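Local coordinates for protein lipolytic enzyme, G-D-S-L family (Bacteroides thetaiotaomicron, PDB 7BR2) that acts as a gut-bacterial serine esterase of the SGNH (GDSL) hydrolase family that metabolises the drug diltiazem, at residues I39-F47 with F220-V231; D209-Y218 with S283-V294. All blocks are in the same frame, centred on the assembly; numbering follows the deposited sequence.

Contact 1 of 2, residues I39-F47 with F220-V231; sequences IWLYYMTRF and FLKAQGFAGKDV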
loop_
_atom_site.group_PDB
_atom_site.type_symbol
_atom_site.label_atom_id
_atom_site.label_comp_id
_atom_site.label_asym_id
_atom_site.label_seq_id
_atom_site.Cartn_x
_atom_site.Cartn_y
_atom_site.Cartn_z
ATOM N N ILE A 39 -1.050 -1.237 2.516
ATOM C CA ILE A 39 -1.948 -0.583 3.473
ATOM C C ILE A 39 -2.805 -1.615 4.207
ATOM O O ILE A 39 -2.964 -1.568 5.442
ATOM C CB ILE A 39 -2.821 0.462 2.758
ATOM C CG1 ILE A 39 -1.983 1.640 2.252
ATOM C CG2 ILE A 39 -3.903 0.965 3.692
ATOM C CD1 ILE A 39 -2.754 2.573 1.271
ATOM N N TRP A 40 -3.393 -2.554 3.456
ATOM C CA TRP A 40 -4.153 -3.620 4.100
ATOM C C TRP A 40 -3.259 -4.414 5.047
ATOM O O TRP A 40 -3.686 -4.769 6.148
ATOM C CB TRP A 40 -4.795 -4.532 3.049
ATOM C CG TRP A 40 -5.969 -5.347 3.557
ATOM C CD1 TRP A 40 -6.454 -5.393 4.837
ATOM C CD2 TRP A 40 -6.797 -6.235 2.786
ATOM N NE1 TRP A 40 -7.522 -6.252 4.908
ATOM C CE2 TRP A 40 -7.756 -6.781 3.665
ATOM C CE3 TRP A 40 -6.816 -6.622 1.436
ATOM C CZ2 TRP A 40 -8.730 -7.696 3.236
ATOM C CZ3 TRP A 40 -7.782 -7.530 1.011
ATOM C CH2 TRP A 40 -8.723 -8.059 1.910
ATOM N N LEU A 41 -2.010 -4.682 4.643
ATOM C CA LEU A 41 -1.074 -5.387 5.517
ATOM C C LEU A 41 -0.890 -4.650 6.843
ATOM O O LEU A 41 -0.813 -5.269 7.917
ATOM C CB LEU A 41 0.271 -5.546 4.800
ATOM C CG LEU A 41 1.379 -6.296 5.540
ATOM C CD1 LEU A 41 0.901 -7.684 5.893
ATOM C CD2 LEU A 41 2.649 -6.370 4.665
ATOM N N TYR A 42 -0.802 -3.324 6.785
ATOM C CA TYR A 42 -0.749 -2.558 8.022
ATOM C C TYR A 42 -1.977 -2.828 8.884
ATOM O O TYR A 42 -1.862 -3.112 10.081
ATOM C CB TYR A 42 -0.635 -1.066 7.730
ATOM C CG TYR A 42 -0.539 -0.236 8.986
ATOM C CD1 TYR A 42 0.690 0.008 9.581
ATOM C CD2 TYR A 42 -1.678 0.308 9.575
ATOM C CE1 TYR A 42 0.785 0.773 10.733
ATOM C CE2 TYR A 42 -1.591 1.076 10.722
ATOM C CZ TYR A 42 -0.358 1.304 11.296
ATOM O OH TYR A 42 -0.255 2.060 12.434
ATOM N N TYR A 43 -3.172 -2.736 8.295
ATOM C CA TYR A 43 -4.365 -2.951 9.119
ATOM C C TYR A 43 -4.455 -4.389 9.627
ATOM O O TYR A 43 -4.958 -4.621 10.729
ATOM C CB TYR A 43 -5.634 -2.616 8.334
ATOM C CG TYR A 43 -5.955 -1.148 8.286
ATOM C CD1 TYR A 43 -5.322 -0.301 7.389
ATOM C CD2 TYR A 43 -6.883 -0.599 9.163
ATOM C CE1 TYR A 43 -5.620 1.054 7.358
ATOM C CE2 TYR A 43 -7.181 0.742 9.147
ATOM C CZ TYR A 43 -6.549 1.569 8.244
ATOM O OH TYR A 43 -6.868 2.912 8.226
ATOM N N MET A 44 -3.897 -5.355 8.885
ATOM C CA MET A 44 -3.994 -6.749 9.297
ATOM C C MET A 44 -3.083 -7.031 10.480
ATOM O O MET A 44 -3.406 -7.878 11.320
ATOM C CB MET A 44 -3.601 -7.701 8.157
ATOM C CG MET A 44 -4.442 -7.671 6.871
ATOM S SD MET A 44 -3.526 -8.422 5.498
ATOM C CE MET A 44 -4.858 -8.753 4.323
ATOM N N THR A 45 -1.938 -6.355 10.554
ATOM C CA THR A 45 -1.008 -6.649 11.636
ATOM C C THR A 45 -1.151 -5.714 12.831
ATOM O O THR A 45 -0.929 -6.143 13.965
ATOM C CB THR A 45 0.422 -6.633 11.108
ATOM O OG1 THR A 45 0.655 -5.387 10.440
ATOM C CG2 THR A 45 0.600 -7.760 10.128
ATOM N N ARG A 46 -1.452 -4.431 12.603
ATOM C CA ARG A 46 -1.625 -3.453 13.677
ATOM C C ARG A 46 -3.007 -3.535 14.348
ATOM O O ARG A 46 -3.133 -3.249 15.548
ATOM C CB ARG A 46 -1.366 -2.052 13.145
ATOM C CG ARG A 46 -1.117 -0.997 14.230
ATOM C CD ARG A 46 0.151 -1.273 15.025
ATOM N NE ARG A 46 1.205 -1.681 14.116
ATOM C CZ ARG A 46 2.094 -0.847 13.590
ATOM N NH1 ARG A 46 2.026 0.444 13.867
ATOM N NH2 ARG A 46 3.016 -1.300 12.746
ATOM N N PHE A 47 -4.077 -3.841 13.601
ATOM C CA PHE A 47 -5.422 -3.939 14.170
ATOM C C PHE A 47 -5.984 -5.326 13.868
ATOM O O PHE A 47 -6.983 -5.456 13.147
ATOM C CB PHE A 47 -6.320 -2.833 13.622
ATOM C CG PHE A 47 -5.741 -1.469 13.789
ATOM C CD1 PHE A 47 -5.574 -0.910 15.052
ATOM C CD2 PHE A 47 -5.302 -0.763 12.685
ATOM C CE1 PHE A 47 -5.011 0.342 15.200
ATOM C CE2 PHE A 47 -4.739 0.496 12.831
ATOM C CZ PHE A 47 -4.591 1.045 14.087
ATOM N N PHE A 220 -0.057 7.272 2.946
ATOM C CA PHE A 220 -1.497 7.180 3.176
ATOM C C PHE A 220 -1.788 6.837 4.629
ATOM O O PHE A 220 -2.735 7.369 5.224
ATOM C CB PHE A 220 -2.123 6.147 2.232
ATOM C CG PHE A 220 -3.625 6.151 2.231
ATOM C CD1 PHE A 220 -4.334 6.919 1.317
ATOM C CD2 PHE A 220 -4.332 5.390 3.143
ATOM C CE1 PHE A 220 -5.724 6.928 1.331
ATOM C CE2 PHE A 220 -5.716 5.383 3.150
ATOM C CZ PHE A 220 -6.414 6.155 2.242
ATOM N N LEU A 221 -0.960 5.989 5.231
ATOM C CA LEU A 221 -1.133 5.679 6.644
ATOM C C LEU A 221 -0.852 6.901 7.513
ATOM O O LEU A 221 -1.514 7.110 8.534
ATOM C CB LEU A 221 -0.211 4.525 7.037
ATOM C CG LEU A 221 -0.587 3.212 6.354
ATOM C CD1 LEU A 221 0.498 2.178 6.559
ATOM C CD2 LEU A 221 -1.937 2.732 6.877
ATOM N N LYS A 222 0.112 7.732 7.111
ATOM C CA LYS A 222 0.367 8.963 7.854
ATOM C C LYS A 222 -0.810 9.923 7.717
ATOM O O LYS A 222 -1.210 10.570 8.692
ATOM C CB LYS A 222 1.697 9.594 7.408
ATOM C CG LYS A 222 2.001 10.994 7.984
ATOM C CD LYS A 222 3.506 11.346 7.918
ATOM C CE LYS A 222 3.744 12.305 6.772
ATOM N NZ LYS A 222 5.157 12.709 6.607
ATOM N N ALA A 223 -1.412 9.985 6.533
ATOM C CA ALA A 223 -2.625 10.774 6.355
ATOM C C ALA A 223 -3.792 10.233 7.171
ATOM O O ALA A 223 -4.750 10.968 7.427
ATOM C CB ALA A 223 -3.005 10.836 4.874
ATOM N N GLN A 224 -3.748 8.970 7.574
ATOM C CA GLN A 224 -4.769 8.426 8.461
ATOM C C GLN A 224 -4.383 8.540 9.936
ATOM O O GLN A 224 -5.071 7.974 10.797
ATOM C CB GLN A 224 -5.073 6.968 8.093
ATOM C CG GLN A 224 -5.718 6.805 6.712
ATOM C CD GLN A 224 -6.286 5.402 6.488
ATOM O OE1 GLN A 224 -5.581 4.407 6.662
ATOM N NE2 GLN A 224 -7.549 5.321 6.075
ATOM N N GLY A 225 -3.300 9.255 10.245
ATOM C CA GLY A 225 -2.982 9.550 11.628
ATOM C C GLY A 225 -2.221 8.478 12.376
ATOM O O GLY A 225 -2.310 8.429 13.607
ATOM N N PHE A 226 -1.503 7.596 11.673
ATOM C CA PHE A 226 -0.751 6.522 12.310
ATOM C C PHE A 226 0.731 6.834 12.487
ATOM O O PHE A 226 1.442 6.036 13.111
ATOM C CB PHE A 226 -0.888 5.229 11.492
ATOM C CG PHE A 226 -2.309 4.758 11.338
ATOM C CD1 PHE A 226 -3.161 4.701 12.435
ATOM C CD2 PHE A 226 -2.799 4.399 10.091
ATOM C CE1 PHE A 226 -4.474 4.281 12.294
ATOM C CE2 PHE A 226 -4.110 3.981 9.938
ATOM C CZ PHE A 226 -4.951 3.923 11.036
ATOM N N ALA A 227 1.222 7.939 11.926
ATOM C CA ALA A 227 2.635 8.275 12.058
ATOM C C ALA A 227 2.942 8.700 13.488
ATOM O O ALA A 227 2.284 9.589 14.039
ATOM C CB ALA A 227 3.016 9.383 11.079
ATOM N N GLY A 228 3.938 8.066 14.087
ATOM C CA GLY A 228 4.308 8.344 15.455
ATOM C C GLY A 228 3.726 7.392 16.474
ATOM O O GLY A 228 4.054 7.504 17.666
ATOM N N LYS A 229 2.849 6.489 16.057
ATOM C CA LYS A 229 2.267 5.522 16.968
ATOM C C LYS A 229 3.032 4.207 16.939
ATOM O O LYS A 229 3.342 3.664 15.873
ATOM C CB LYS A 229 0.786 5.328 16.640
ATOM C CG LYS A 229 -0.010 6.599 16.910
ATOM C CD LYS A 229 -1.496 6.401 16.695
ATOM C CE LYS A 229 -2.259 7.716 16.855
ATOM N NZ LYS A 229 -3.688 7.604 16.400
ATOM N N ASP A 230 3.331 3.701 18.125
ATOM C CA ASP A 230 4.248 2.589 18.304
ATOM C C ASP A 230 3.496 1.274 18.215
ATOM O O ASP A 230 2.336 1.172 18.622
ATOM C CB ASP A 230 4.911 2.675 19.682
ATOM C CG ASP A 230 6.089 3.618 19.712
ATOM O OD1 ASP A 230 6.602 3.978 18.643
ATOM O OD2 ASP A 230 6.484 4.024 20.826
ATOM N N VAL A 231 4.189 0.251 17.724
ATOM C CA VAL A 231 3.656 -1.103 17.802
ATOM C C VAL A 231 3.403 -1.473 19.256
ATOM O O VAL A 231 2.291 -1.849 19.645
ATOM C CB VAL A 231 4.624 -2.099 17.140
ATOM C CG1 VAL A 231 4.079 -3.509 17.241
ATOM C CG2 VAL A 231 4.919 -1.699 15.694
HETATM O O HOH W 1 1.981 3.510 13.426
#
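Phe220 meets Ile39 where helix 210-223 runs against helix 35-46 in the SGNH-hydrolase domain, and the Schellman motif ending the first helix shapes the rest. CD1 of Ile39 reaches CD2 of Phe220 at 3.7 Å, the side chains crossing at about a right angle. Next along the helix, Leu221 sets both methyls against the Tyr42 ring: its forked end lets CD1 touch CB, CG and CD1 of Tyr42, at 3.6 Å from CG, while CD2 touches Tyr42 CD2. CG of Tyr42 lies anti to the backbone N (chi1 -178°), which carries the ring across to Leu221 and Phe226. Gln224 accepts a short hydrogen bond from the hydroxyl of Tyr43, OH to OE1 2.5 Å, and the donor stands above the carbonyl plane. That hydroxyl also takes a hydrogen bond from Phe16 N. Gly225, with positive phi, is the C-prime residue, and Phe226 N closes the motif on Leu221 O. Just past this helix end, Phe226 places its ring in a cluster with Tyr42, Tyr43 and Phe47. Its edge points to the face of Tyr43 in an offset edge-to-face pair with planes at 81°, while one of its own faces receives CE2 of Tyr42. From Phe226 to Lys229 the chain makes a type II turn, its two end carbonyls bridged by a water that accepts from Tyr42 OH at 2.8 Å. Were Tyr42 replaced by an alanine, the water would probably lose its donor, a gap would open beside Leu221 and Phe226, and one face of the Arg46 guanidinium would lose its cover. Arg46 NH2 is hydrogen-bonded to Met300 O, and its guanidinium is sandwiched, with Tyr42 CE1 over one face and, over the other, CG2 of Val231, 3.5 Å from NH2.

Contact 2 of 2, residues D209-Y218 with S283-V294; sequences DNDGHMVMAY and SKKSQAEVIKEV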
loop_
_atom_site.group_PDB
_atom_site.type_symbol
_atom_site.label_atom_id
_atom_site.label_comp_id
_atom_site.label_asym_id
_atom_site.label_seq_id
_atom_site.Cartn_x
_atom_site.Cartn_y
_atom_site.Cartn_z
ATOM N N ASP A 209 8.267 1.120 -8.192
ATOM C CA ASP A 209 8.641 -0.221 -7.773
ATOM C C ASP A 209 8.078 -0.474 -6.368
ATOM O O ASP A 209 7.369 0.360 -5.799
ATOM C CB ASP A 209 10.166 -0.349 -7.845
ATOM C CG ASP A 209 10.659 -1.777 -7.977
ATOM O OD1 ASP A 209 9.884 -2.726 -7.761
ATOM O OD2 ASP A 209 11.863 -1.949 -8.280
ATOM N N ASN A 210 8.408 -1.625 -5.780
ATOM C CA ASN A 210 7.845 -1.993 -4.478
ATOM C C ASN A 210 8.177 -0.958 -3.412
ATOM O O ASN A 210 7.363 -0.687 -2.520
ATOM C CB ASN A 210 8.370 -3.364 -4.054
ATOM C CG ASN A 210 7.971 -4.452 -5.005
ATOM O OD1 ASN A 210 6.780 -4.730 -5.180
ATOM N ND2 ASN A 210 8.956 -5.063 -5.652
ATOM N N ASP A 211 9.382 -0.388 -3.469
ATOM C CA ASP A 211 9.746 0.652 -2.512
ATOM C C ASP A 211 8.848 1.870 -2.663
ATOM O O ASP A 211 8.389 2.441 -1.665
ATOM C CB ASP A 211 11.219 1.042 -2.682
ATOM C CG ASP A 211 11.551 1.515 -4.097
ATOM O OD1 ASP A 211 11.094 0.883 -5.082
ATOM O OD2 ASP A 211 12.218 2.561 -4.223
ATOM N N GLY A 212 8.588 2.286 -3.906
ATOM C CA GLY A 212 7.700 3.414 -4.114
ATOM C C GLY A 212 6.303 3.148 -3.591
ATOM O O GLY A 212 5.689 4.020 -2.963
ATOM N N HIS A 213 5.790 1.934 -3.822
ATOM C CA HIS A 213 4.465 1.590 -3.321
ATOM C C HIS A 213 4.453 1.514 -1.803
ATOM O O HIS A 213 3.451 1.875 -1.175
ATOM C CB HIS A 213 3.996 0.279 -3.959
ATOM C CG HIS A 213 3.455 0.468 -5.338
ATOM N ND1 HIS A 213 2.168 0.905 -5.575
ATOM C CD2 HIS A 213 4.048 0.373 -6.549
ATOM C CE1 HIS A 213 1.986 1.044 -6.877
ATOM N NE2 HIS A 213 3.110 0.722 -7.491
ATOM N N MET A 214 5.563 1.106 -1.190
ATOM C CA MET A 214 5.602 1.104 0.266
ATOM C C MET A 214 5.667 2.530 0.802
ATOM O O MET A 214 5.062 2.831 1.837
ATOM C CB MET A 214 6.774 0.265 0.767
ATOM C CG MET A 214 6.721 -0.038 2.253
ATOM S SD MET A 214 5.119 -0.660 2.827
ATOM C CE MET A 214 4.829 0.418 4.224
ATOM N N VAL A 215 6.356 3.431 0.097
ATOM C CA VAL A 215 6.329 4.839 0.485
ATOM C C VAL A 215 4.924 5.397 0.344
ATOM O O VAL A 215 4.456 6.170 1.189
ATOM C CB VAL A 215 7.356 5.649 -0.335
ATOM C CG1 VAL A 215 7.086 7.130 -0.211
ATOM C CG2 VAL A 215 8.769 5.335 0.142
ATOM N N MET A 216 4.227 5.015 -0.721
ATOM C CA MET A 216 2.852 5.465 -0.901
ATOM C C MET A 216 1.965 4.964 0.232
ATOM O O MET A 216 1.117 5.704 0.753
ATOM C CB MET A 216 2.316 4.988 -2.251
ATOM C CG MET A 216 2.919 5.716 -3.424
ATOM S SD MET A 216 2.574 4.939 -5.022
ATOM C CE MET A 216 0.878 5.473 -5.289
ATOM N N ALA A 217 2.144 3.699 0.618
ATOM C CA ALA A 217 1.394 3.160 1.742
ATOM C C ALA A 217 1.721 3.925 3.010
ATOM O O ALA A 217 0.820 4.285 3.776
ATOM C CB ALA A 217 1.692 1.670 1.904
ATOM N N TYR A 218 3.010 4.189 3.232
ATOM C CA TYR A 218 3.464 4.957 4.383
ATOM C C TYR A 218 2.764 6.305 4.437
ATOM O O TYR A 218 2.218 6.698 5.472
ATOM C CB TYR A 218 4.985 5.146 4.289
ATOM C CG TYR A 218 5.498 6.330 5.070
ATOM C CD1 TYR A 218 5.651 6.259 6.449
ATOM C CD2 TYR A 218 5.769 7.539 4.435
ATOM C CE1 TYR A 218 6.096 7.341 7.167
ATOM C CE2 TYR A 218 6.205 8.630 5.145
ATOM C CZ TYR A 218 6.373 8.531 6.513
ATOM O OH TYR A 218 6.810 9.627 7.225
ATOM N N SER A 283 11.676 -5.669 -11.480
ATOM C CA SER A 283 11.807 -5.048 -10.170
ATOM C C SER A 283 13.262 -5.002 -9.725
ATOM O O SER A 283 14.043 -5.919 -9.989
ATOM C CB SER A 283 10.979 -5.796 -9.128
ATOM O OG SER A 283 11.074 -5.157 -7.875
ATOM N N LYS A 284 13.620 -3.929 -9.036
ATOM C CA LYS A 284 14.962 -3.794 -8.488
ATOM C C LYS A 284 15.009 -3.483 -7.005
ATOM O O LYS A 284 16.038 -3.751 -6.373
ATOM C CB LYS A 284 15.741 -2.697 -9.233
ATOM C CG LYS A 284 16.100 -3.016 -10.676
ATOM C CD LYS A 284 17.200 -4.064 -10.680
ATOM C CE LYS A 284 17.258 -4.872 -11.963
ATOM N NZ LYS A 284 18.467 -5.749 -11.935
ATOM N N LYS A 285 13.935 -2.982 -6.417
ATOM C CA LYS A 285 13.939 -2.617 -5.015
ATOM C C LYS A 285 12.735 -3.248 -4.337
ATOM O O LYS A 285 11.656 -3.373 -4.930
ATOM C CB LYS A 285 13.910 -1.094 -4.849
ATOM C CG LYS A 285 15.125 -0.392 -5.444
ATOM C CD LYS A 285 14.942 1.127 -5.463
ATOM C CE LYS A 285 14.079 1.564 -6.639
ATOM N NZ LYS A 285 13.717 3.009 -6.533
ATOM N N SER A 286 12.921 -3.626 -3.082
ATOM C CA SER A 286 11.906 -4.350 -2.338
ATOM C C SER A 286 11.074 -3.386 -1.508
ATOM O O SER A 286 11.394 -2.204 -1.381
ATOM C CB SER A 286 12.564 -5.401 -1.441
ATOM O OG SER A 286 13.325 -4.782 -0.415
ATOM N N GLN A 287 9.951 -3.902 -0.991
ATOM C CA GLN A 287 9.190 -3.182 0.025
ATOM C C GLN A 287 10.120 -2.700 1.154
ATOM O O GLN A 287 9.966 -1.580 1.670
ATOM C CB GLN A 287 8.056 -4.102 0.535
ATOM C CG GLN A 287 7.081 -3.510 1.544
ATOM C CD GLN A 287 6.176 -4.571 2.176
ATOM O OE1 GLN A 287 6.395 -5.765 1.998
ATOM N NE2 GLN A 287 5.183 -4.131 2.948
ATOM N N ALA A 288 11.088 -3.547 1.546
ATOM C CA ALA A 288 11.972 -3.243 2.673
ATOM C C ALA A 288 12.802 -1.996 2.441
ATOM O O ALA A 288 13.148 -1.287 3.400
ATOM C CB ALA A 288 12.875 -4.459 2.951
ATOM N N GLU A 289 13.081 -1.691 1.175
ATOM C CA GLU A 289 13.835 -0.503 0.844
ATOM C C GLU A 289 13.197 0.747 1.398
ATOM O O GLU A 289 13.917 1.729 1.636
ATOM C CB GLU A 289 13.907 -0.399 -0.692
ATOM C CG GLU A 289 14.719 0.731 -1.253
ATOM C CD GLU A 289 16.179 0.431 -1.194
ATOM O OE1 GLU A 289 16.543 -0.761 -1.278
ATOM O OE2 GLU A 289 16.948 1.412 -1.051
ATOM N N VAL A 290 11.915 0.671 1.776
ATOM C CA VAL A 290 11.241 1.845 2.328
ATOM C C VAL A 290 12.008 2.401 3.511
ATOM O O VAL A 290 11.998 3.617 3.752
ATOM C CB VAL A 290 9.786 1.524 2.762
ATOM C CG1 VAL A 290 9.757 0.687 4.048
ATOM C CG2 VAL A 290 8.984 2.798 2.983
ATOM N N ILE A 291 12.717 1.538 4.249
ATOM C CA ILE A 291 13.364 2.030 5.464
ATOM C C ILE A 291 14.448 3.052 5.162
ATOM O O ILE A 291 14.726 3.894 6.005
ATOM C CB ILE A 291 13.900 0.887 6.335
ATOM C CG1 ILE A 291 15.096 0.187 5.705
ATOM C CG2 ILE A 291 12.789 -0.105 6.653
ATOM C CD1 ILE A 291 15.567 -0.999 6.550
ATOM N N LYS A 292 15.053 3.023 3.974
ATOM C CA LYS A 292 16.126 3.958 3.631
ATOM C C LYS A 292 15.627 5.220 2.929
ATOM O O LYS A 292 16.438 6.093 2.601
ATOM C CB LYS A 292 17.184 3.266 2.761
ATOM C CG LYS A 292 18.011 2.267 3.545
ATOM C CD LYS A 292 17.951 0.906 2.915
ATOM C CE LYS A 292 19.108 0.700 1.966
ATOM N NZ LYS A 292 19.105 -0.681 1.404
ATOM N N GLU A 293 14.314 5.378 2.773
ATOM C CA GLU A 293 13.743 6.476 2.003
ATOM C C GLU A 293 12.857 7.372 2.832
ATOM O O GLU A 293 12.740 8.556 2.527
ATOM C CB GLU A 293 12.922 5.936 0.820
ATOM C CG GLU A 293 13.729 5.033 -0.092
ATOM C CD GLU A 293 12.878 4.283 -1.093
ATOM O OE1 GLU A 293 11.650 4.151 -0.875
ATOM O OE2 GLU A 293 13.443 3.825 -2.110
ATOM N N VAL A 294 12.214 6.826 3.858
ATOM C CA VAL A 294 11.373 7.588 4.775
ATOM C C VAL A 294 11.603 7.040 6.173
ATOM O O VAL A 294 12.112 5.921 6.336
ATOM C CB VAL A 294 9.870 7.502 4.398
ATOM C CG1 VAL A 294 9.598 8.169 3.055
ATOM C CG2 VAL A 294 9.385 6.041 4.366
HETATM O O HOH W 2 10.349 2.600 -7.015
#
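Asp209 and Ser283 face each other with the carboxylate turned to the loop. Its CG lies opposite the backbone N (chi1 -157°), which carries both oxygens out to residues 283-285. OD1 receives the hydroxyl of Ser283 on its syn lone pair at 2.7 Å and Asn210 N from above the plane. OD2 takes Lys284 N on the syn lone pair at 2.8 Å and, from above the plane, Lys285 N at 3.0 Å. These four donors, three of them from the loop, grip both oxygens and fix the rotation of the carboxylate, a task suited to a short acid. Asn210 turns its amide so that Lys285 O lies almost in the amide plane, ND2 to O 3.3 Å; the same nitrogen bonds to Arg279 O. Asp211 and Lys285 cross at a slant, and Lys285 NZ closes a 2.8 Å salt bridge to the syn side of Asp211 OD2. Glu293 comes in at about a right angle, its OE2 2.8 Å from that OD2, so one acid is probably protonated. Its OE1 is buried 3.3 Å from Val215 CG2 with no polar partner, consistent with a proton held in the acid pair. Further along, the helix surface turns apolar. Met214 lays CG against CB of Val290, and its sulfur receives a weak hydrogen bond from Gln287 NE2, whose amide oxygen is bound to Asp275 N. Tyr218 presents a ring face to Val294, whose CG2 sits 4.0 Å from the ring centroid in a CH-pi contact, and its OH is bonded to Glu299. A loop is fastened along helix 210-223 of an SGNH-hydrolase domain, beginning at Asp209, at the N-cap position though its side chain makes no cap, close to a Ser28-His207-Asp204 arrangement consistent with the family's catalytic triad.

Both contacts use helix 210-223: contact 2 takes its first turns and contact 1 its last turn and the chain that follows. Their centres lie about 15 Å apart, and they touch through Ile39 CG1 and Ala217 CB, 3.7 Å apart. Along the chain the segments alternate, 39-47, 209-218, 220-231 and 283-294, so the two links interlock. Helix 35-46, early in the SGNH-hydrolase domain, is joined to the end of helix 210-223, while the loop between strand 260-267 and helix 296-300 lies on the beginning of helix 210-223. Helix 210-223 thus touches both an early helix of the hydrolase domain and a later loop, and its start at Asp209 lies near the probable active site.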